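Local coordinates for prolyl oligopeptidase (Novosphingobium capsulatum, PDB 1YR2), which probably hydrolyses peptide bonds on the carboxyl side of proline, and less readily of alanine, in oligopeptides, as a serine endopeptidase of family S9A, at residues D59-R62 / W63-A66; A75-V78 / Q79-A83; A83-A86 / A87-Q91. All coordinates share one frame; numbering follows the deposited sequence.

Interaction 1: residues D59-R62 / W63-A66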
loop_
_atom_site.group_PDB
_atom_site.type_symbol
_atom_site.label_atom_id
_atom_site.label_comp_id
_atom_site.label_asym_id
_atom_site.label_seq_id
_atom_site.Cartn_x
_atom_site.Cartn_y
_atom_site.Cartn_z
ATOM N N ASP A 59 -24.514 -28.995 -5.237
ATOM C CA ASP A 59 -23.352 -28.692 -4.398
ATOM C C ASP A 59 -22.804 -29.989 -3.845
ATOM O O ASP A 59 -22.953 -30.298 -2.668
ATOM C CB ASP A 59 -23.775 -27.704 -3.298
ATOM C CG ASP A 59 -22.615 -27.088 -2.547
ATOM O OD1 ASP A 59 -21.449 -27.473 -2.777
ATOM O OD2 ASP A 59 -22.807 -26.161 -1.712
ATOM N N PRO A 60 -22.201 -30.787 -4.709
ATOM C CA PRO A 60 -21.736 -32.123 -4.326
ATOM C C PRO A 60 -20.511 -32.186 -3.429
ATOM O O PRO A 60 -20.190 -33.288 -2.942
ATOM C CB PRO A 60 -21.426 -32.801 -5.657
ATOM C CG PRO A 60 -21.488 -31.750 -6.697
ATOM C CD PRO A 60 -21.985 -30.491 -6.135
ATOM N N TRP A 61 -19.841 -31.060 -3.245
ATOM C CA TRP A 61 -18.596 -31.008 -2.465
ATOM C C TRP A 61 -18.746 -30.143 -1.216
ATOM O O TRP A 61 -17.769 -29.662 -0.643
ATOM C CB TRP A 61 -17.427 -30.572 -3.343
ATOM C CG TRP A 61 -17.131 -31.584 -4.439
ATOM C CD1 TRP A 61 -16.553 -32.797 -4.288
ATOM C CD2 TRP A 61 -17.453 -31.460 -5.830
ATOM N NE1 TRP A 61 -16.455 -33.433 -5.507
ATOM C CE2 TRP A 61 -17.016 -32.632 -6.469
ATOM C CE3 TRP A 61 -18.093 -30.488 -6.586
ATOM C CZ2 TRP A 61 -17.180 -32.850 -7.843
ATOM C CZ3 TRP A 61 -18.225 -30.675 -7.927
ATOM C CH2 TRP A 61 -17.777 -31.876 -8.555
ATOM N N ARG A 62 -19.975 -30.002 -0.735
ATOM C CA ARG A 62 -20.183 -29.239 0.478
ATOM C C ARG A 62 -19.361 -29.790 1.650
ATOM O O ARG A 62 -18.974 -29.042 2.537
ATOM C CB ARG A 62 -21.643 -29.192 0.879
ATOM C CG ARG A 62 -21.883 -28.085 1.895
ATOM C CD ARG A 62 -23.318 -27.680 2.078
ATOM N NE ARG A 62 -23.819 -26.962 0.925
ATOM C CZ ARG A 62 -25.077 -26.641 0.809
ATOM N NH1 ARG A 62 -25.951 -26.944 1.784
ATOM N NH2 ARG A 62 -25.505 -26.019 -0.281
ATOM N N TRP A 63 -19.103 -31.091 1.642
ATOM C CA TRP A 63 -18.277 -31.715 2.699
ATOM C C TRP A 63 -16.858 -31.129 2.793
ATOM O O TRP A 63 -16.237 -31.183 3.861
ATOM C CB TRP A 63 -18.249 -33.234 2.551
ATOM C CG TRP A 63 -17.575 -33.732 1.287
ATOM C CD1 TRP A 63 -18.159 -33.970 0.092
ATOM C CD2 TRP A 63 -16.183 -34.036 1.122
ATOM N NE1 TRP A 63 -17.225 -34.395 -0.822
ATOM C CE2 TRP A 63 -15.996 -34.441 -0.209
ATOM C CE3 TRP A 63 -15.078 -34.020 1.970
ATOM C CZ2 TRP A 63 -14.745 -34.824 -0.709
ATOM C CZ3 TRP A 63 -13.833 -34.408 1.471
ATOM C CH2 TRP A 63 -13.679 -34.792 0.151
ATOM N N LEU A 64 -16.354 -30.579 1.689
ATOM C CA LEU A 64 -15.033 -29.942 1.660
ATOM C C LEU A 64 -15.008 -28.578 2.379
ATOM O O LEU A 64 -13.941 -27.966 2.547
ATOM C CB LEU A 64 -14.514 -29.826 0.232
ATOM C CG LEU A 64 -13.847 -31.077 -0.321
ATOM C CD1 LEU A 64 -13.674 -30.894 -1.802
ATOM C CD2 LEU A 64 -12.537 -31.346 0.318
ATOM N N GLU A 65 -16.163 -28.138 2.871
ATOM C CA GLU A 65 -16.229 -26.950 3.700
ATOM C C GLU A 65 -15.808 -27.222 5.165
ATOM O O GLU A 65 -15.577 -26.283 5.912
ATOM C CB GLU A 65 -17.636 -26.338 3.689
ATOM C CG GLU A 65 -18.091 -25.774 2.323
ATOM C CD GLU A 65 -19.534 -25.257 2.326
ATOM O OE1 GLU A 65 -20.174 -25.193 3.406
ATOM O OE2 GLU A 65 -20.034 -24.917 1.242
ATOM N N ALA A 66 -15.747 -28.484 5.579
ATOM C CA ALA A 66 -15.421 -28.805 6.968
ATOM C C ALA A 66 -13.968 -28.486 7.284
ATOM O O ALA A 66 -13.107 -28.487 6.399
ATOM C CB ALA A 66 -15.721 -30.252 7.296
#
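R62 and E65 run side by side and point the same way, the CG of R62 lying 3.7 Å from OE1 of E65 while the guanidinium and carboxylate planes are only 19° apart. No N-H of the arginine is aimed at the glutamate: NE of R62 is 4.3 Å from OE2 of E65, which sits well out of the guanidinium plane, so the two attract only as charges. NE and NH2 turn to D59 instead, and NH1 to E50. With CG anti to the backbone N (chi1 -164°) and a bend at chi3, the arginine curls back across the type I turn D59-R62, and NE and NH2 grip the single oxygen OD2 of D59 side-on, NE at 2.9 Å from it. That oxygen lies in the guanidinium plane, yet both nitrogens reach it from the same face of the carboxylate. Replacing R62 by an alanine would remove the guanidinium, and is likely to leave E50 without its mate and OD2 of D59, 4.2 Å from OE2 of E65, with less positive charge beside it.

Across the turn, W61 and W63 cross obliquely, ring planes at 54°, with CD1 of W61 3.9 Å from NE1 of W63. P60 O meets the edge of the W63 ring, and P60 CG lies over one W61 face, toward its rim. L64 N bonds to W61 O and E65 N to R62 O in a 3-10 turn. The indole nitrogens of W61 and W63 bond to S43 O and P44 O.

This turn leads from strand 55-58 to helix 72-89, whose V74 and W77 meet W63 and L64. W61 packs on A671 and A672 of hydrolase-domain helix 664-675, whose K668 bridges D59 and E65; Y638 OH bonds OD1 of D59, and R606 pairs with E65.

Interaction 2: residues A75-V78 / Q79-A83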
loop_
_atom_site.group_PDB
_atom_site.type_symbol
_atom_site.label_atom_id
_atom_site.label_comp_id
_atom_site.label_asym_id
_atom_site.label_seq_id
_atom_site.Cartn_x
_atom_site.Cartn_y
_atom_site.Cartn_z
ATOM N N ALA A 75 -9.053 -33.729 5.567
ATOM C CA ALA A 75 -7.625 -33.875 5.796
ATOM C C ALA A 75 -7.036 -34.821 4.755
ATOM O O ALA A 75 -5.984 -34.561 4.243
ATOM C CB ALA A 75 -7.343 -34.381 7.209
ATOM N N ALA A 76 -7.739 -35.895 4.440
ATOM C CA ALA A 76 -7.240 -36.907 3.504
ATOM C C ALA A 76 -7.186 -36.319 2.091
ATOM O O ALA A 76 -6.240 -36.543 1.357
ATOM C CB ALA A 76 -8.143 -38.158 3.514
ATOM N N TRP A 77 -8.193 -35.527 1.737
ATOM C CA TRP A 77 -8.255 -34.905 0.414
ATOM C C TRP A 77 -7.127 -33.887 0.293
ATOM O O TRP A 77 -6.423 -33.860 -0.722
ATOM C CB TRP A 77 -9.605 -34.212 0.246
ATOM C CG TRP A 77 -9.865 -33.644 -1.106
ATOM C CD1 TRP A 77 -10.401 -34.275 -2.164
ATOM C CD2 TRP A 77 -9.584 -32.313 -1.522
ATOM N NE1 TRP A 77 -10.478 -33.405 -3.231
ATOM C CE2 TRP A 77 -9.972 -32.197 -2.854
ATOM C CE3 TRP A 77 -9.015 -31.198 -0.896
ATOM C CZ2 TRP A 77 -9.827 -31.012 -3.569
ATOM C CZ3 TRP A 77 -8.861 -30.031 -1.622
ATOM C CH2 TRP A 77 -9.267 -29.951 -2.929
ATOM N N VAL A 78 -6.962 -33.060 1.332
ATOM C CA VAL A 78 -5.909 -32.061 1.357
ATOM C C VAL A 78 -4.532 -32.719 1.206
ATOM O O VAL A 78 -3.700 -32.267 0.418
ATOM C CB VAL A 78 -5.982 -31.181 2.630
ATOM C CG1 VAL A 78 -4.650 -30.440 2.875
ATOM C CG2 VAL A 78 -7.121 -30.193 2.508
ATOM N N GLN A 79 -4.282 -33.802 1.939
ATOM C CA GLN A 79 -2.967 -34.448 1.867
ATOM C C GLN A 79 -2.662 -34.955 0.435
ATOM O O GLN A 79 -1.572 -34.730 -0.071
ATOM C CB GLN A 79 -2.900 -35.607 2.899
ATOM C CG GLN A 79 -1.655 -36.488 2.831
ATOM C CD GLN A 79 -1.455 -37.319 4.135
ATOM O OE1 GLN A 79 -1.415 -36.749 5.247
ATOM N NE2 GLN A 79 -1.324 -38.645 3.998
ATOM N N ALA A 80 -3.649 -35.616 -0.183
ATOM C CA ALA A 80 -3.565 -36.140 -1.552
ATOM C C ALA A 80 -3.402 -35.033 -2.609
ATOM O O ALA A 80 -2.538 -35.136 -3.478
ATOM C CB ALA A 80 -4.803 -37.052 -1.880
ATOM N N GLN A 81 -4.167 -33.953 -2.526
ATOM C CA GLN A 81 -4.074 -32.898 -3.529
ATOM C C GLN A 81 -2.729 -32.174 -3.396
ATOM O O GLN A 81 -2.080 -31.862 -4.384
ATOM C CB GLN A 81 -5.204 -31.868 -3.362
ATOM C CG GLN A 81 -6.599 -32.381 -3.730
ATOM C CD GLN A 81 -6.789 -32.695 -5.216
ATOM O OE1 GLN A 81 -5.978 -32.279 -6.051
ATOM N NE2 GLN A 81 -7.865 -33.423 -5.553
ATOM N N SER A 82 -2.321 -31.934 -2.159
ATOM C CA SER A 82 -1.102 -31.205 -1.889
ATOM C C SER A 82 0.094 -31.972 -2.416
ATOM O O SER A 82 0.970 -31.396 -3.028
ATOM C CB SER A 82 -0.941 -30.960 -0.392
ATOM O OG SER A 82 0.136 -30.038 -0.221
ATOM N N ALA A 83 0.132 -33.269 -2.174
ATOM C CA ALA A 83 1.245 -34.088 -2.636
ATOM C C ALA A 83 1.239 -34.207 -4.160
ATOM O O ALA A 83 2.308 -34.138 -4.800
ATOM C CB ALA A 83 1.205 -35.468 -1.978
#
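One face of the W77 indole carries the aliphatic part of Q81: CG stands 3.4 Å from the centroid of the six-membered ring, only 10° off the ring normal, a CH-pi contact over the face and not at the rim. The carboxamide continues along the same side, tilted by 46° against the indole, and NE2 of Q81 comes to 3.5 Å from NE1 of W77. Both nitrogens are donors and turn to other acceptors, the indole N-H to the hydroxyl of S43 and the amide to OE1 of Q674. F667 also meets the indole.

The torsions explain the overlap. The indole swings out opposite the W77 nitrogen (chi1 -174°), whereas the first torsion of Q81 keeps CG beside its own nitrogen and so sets it over the ring one helical turn earlier; the bend at chi2 then turns the carboxamide along the ring's face. Q81 CG also rests 3.4 Å from W77 O.

This is an i to i+4 pairing along helix 72-89, in the N-terminal part of a prolyl oligopeptidase, where the chain packs on the alpha/beta-hydrolase domain before entering the propeller. The backbone is regular alpha-helix: Q81 N reaches W77 O at 2.9 Å, and beside it S82 N bonds to V78 O, Q79 N to A75 O and A80 N to A76 O.

Another flank of the helix faces strand 683-687. V78 packs on I687 of that strand and on V68 of the preceding loop, and S82, placed a turn further on, has CB 3.2 Å from V78 O and makes a weak hydrogen bond between OG and I687 O. Q81 itself touches I685 of that strand as well as P41 and S43, whereas A76 and Q79 lie on the exposed flank of the helix.

Interaction 3: residues A83-A86 / A87-Q91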
loop_
_atom_site.group_PDB
_atom_site.type_symbol
_atom_site.label_atom_id
_atom_site.label_comp_id
_atom_site.label_asym_id
_atom_site.label_seq_id
_atom_site.Cartn_x
_atom_site.Cartn_y
_atom_site.Cartn_z
ATOM N N ALA A 83 0.132 -33.269 -2.174
ATOM C CA ALA A 83 1.245 -34.088 -2.636
ATOM C C ALA A 83 1.239 -34.207 -4.160
ATOM O O ALA A 83 2.308 -34.138 -4.800
ATOM C CB ALA A 83 1.205 -35.468 -1.978
ATOM N N TYR A 84 0.041 -34.338 -4.732
ATOM C CA TYR A 84 -0.149 -34.413 -6.177
ATOM C C TYR A 84 0.368 -33.136 -6.855
ATOM O O TYR A 84 1.033 -33.184 -7.885
ATOM C CB TYR A 84 -1.634 -34.597 -6.497
ATOM C CG TYR A 84 -1.944 -34.758 -7.950
ATOM C CD1 TYR A 84 -2.180 -33.653 -8.742
ATOM C CD2 TYR A 84 -1.986 -36.018 -8.548
ATOM C CE1 TYR A 84 -2.473 -33.778 -10.100
ATOM C CE2 TYR A 84 -2.280 -36.157 -9.900
ATOM C CZ TYR A 84 -2.523 -35.041 -10.663
ATOM O OH TYR A 84 -2.786 -35.147 -11.994
ATOM N N THR A 85 0.047 -31.996 -6.292
ATOM C CA THR A 85 0.484 -30.748 -6.885
ATOM C C THR A 85 2.010 -30.554 -6.721
ATOM O O THR A 85 2.705 -30.076 -7.638
ATOM C CB THR A 85 -0.259 -29.619 -6.254
ATOM O OG1 THR A 85 -1.634 -29.694 -6.661
ATOM C CG2 THR A 85 0.235 -28.294 -6.768
ATOM N N ALA A 86 2.522 -30.921 -5.555
ATOM C CA ALA A 86 3.949 -30.708 -5.281
ATOM C C ALA A 86 4.819 -31.538 -6.237
ATOM O O ALA A 86 5.832 -31.048 -6.740
ATOM C CB ALA A 86 4.263 -31.023 -3.852
ATOM N N ALA A 87 4.387 -32.768 -6.513
ATOM C CA ALA A 87 5.015 -33.666 -7.485
ATOM C C ALA A 87 5.044 -33.110 -8.898
ATOM O O ALA A 87 6.018 -33.317 -9.616
ATOM C CB ALA A 87 4.315 -35.049 -7.481
ATOM N N TYR A 88 3.971 -32.424 -9.308
ATOM C CA TYR A 88 3.941 -31.781 -10.614
ATOM C C TYR A 88 4.883 -30.556 -10.652
ATOM O O TYR A 88 5.640 -30.384 -11.590
ATOM C CB TYR A 88 2.521 -31.365 -10.977
ATOM C CG TYR A 88 2.431 -30.711 -12.331
ATOM C CD1 TYR A 88 2.274 -31.483 -13.489
ATOM C CD2 TYR A 88 2.518 -29.336 -12.468
ATOM C CE1 TYR A 88 2.213 -30.881 -14.736
ATOM C CE2 TYR A 88 2.487 -28.742 -13.709
ATOM C CZ TYR A 88 2.340 -29.501 -14.829
ATOM O OH TYR A 88 2.311 -28.888 -16.061
ATOM N N LEU A 89 4.787 -29.696 -9.641
ATOM C CA LEU A 89 5.492 -28.421 -9.654
ATOM C C LEU A 89 7.012 -28.590 -9.610
ATOM O O LEU A 89 7.733 -27.772 -10.192
ATOM C CB LEU A 89 5.016 -27.503 -8.531
ATOM C CG LEU A 89 3.585 -27.010 -8.619
ATOM C CD1 LEU A 89 3.171 -26.209 -7.356
ATOM C CD2 LEU A 89 3.297 -26.190 -9.927
ATOM N N LYS A 90 7.471 -29.655 -8.937
ATOM C CA LYS A 90 8.901 -29.983 -8.783
ATOM C C LYS A 90 9.528 -30.319 -10.134
ATOM O O LYS A 90 10.744 -30.247 -10.282
ATOM C CB LYS A 90 9.095 -31.186 -7.811
ATOM C CG LYS A 90 10.314 -31.056 -6.837
ATOM C CD LYS A 90 10.251 -32.052 -5.603
ATOM C CE LYS A 90 9.214 -31.576 -4.531
ATOM N NZ LYS A 90 8.518 -32.696 -3.742
ATOM N N GLN A 91 8.696 -30.686 -11.102
ATOM C CA GLN A 91 9.110 -31.029 -12.464
ATOM C C GLN A 91 9.310 -29.799 -13.388
ATOM O O GLN A 91 9.862 -29.919 -14.472
ATOM C CB GLN A 91 8.029 -31.910 -13.085
ATOM C CG GLN A 91 8.404 -33.265 -13.575
ATOM C CD GLN A 91 7.185 -34.190 -13.680
ATOM O OE1 GLN A 91 6.812 -34.627 -14.776
ATOM N NE2 GLN A 91 6.542 -34.458 -12.542
#
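T85 lays its methyl CG2 alongside L89, 3.6 Å from CD1 of that leucine, the two side chains pointing the same way one turn apart. In T85 the methyl is the branch anti to the backbone N, while OG1 (chi1 -69°) stands beside that nitrogen and is hydrogen-bonded to Q81 O, a turn back, and to I685 O, two carbonyls that must share its one hydrogen. The threonine thus splits its two branches between an apolar neighbour and polar backbone. L89 also presses CG to 3.3 Å from T85 O, the carbonyl that accepts its own N-H at 2.9 Å.

The backbone bonds here are uneven. A87 N to A83 O is regular at 3.0 Å, but Y88 N to Y84 O is weak at 3.4 Å, and K90 N still reaches A86 O. Q91 folds its side chain back, and NE2 of Q91 donates to A87 O at 3.2 Å.

Helix 72-89 here lies on the hydrolase domain. Y84, whose OH bonds to P38 O, and T85 both touch L684 of strand 683-687, an outermost strand of the eight-stranded sheet; Y88 and L89 reach on to F712 of helix 699-717.

The three contacts follow one another along the N-terminal segment that runs over the hydrolase domain. Interactions 1 and 2 have centres about 15 Å apart and touch: CD2 of L64 packs 3.6 Å from CD2 of W77, and CH2 of W63 lies 4.0 Å from CD1 of W77, joining the 3-10 turn to the helix. Interactions 2 and 3, centres about 12 Å apart, share A83 and the single helix 72-89. Interactions 1 and 3 do not meet, their nearest atoms being about 13 Å apart. The probable nucleophile elbow, a GxSxG sequence after strand 569-574, belongs to the hydrolase domain on which this helix packs; none of the three contacts contains it.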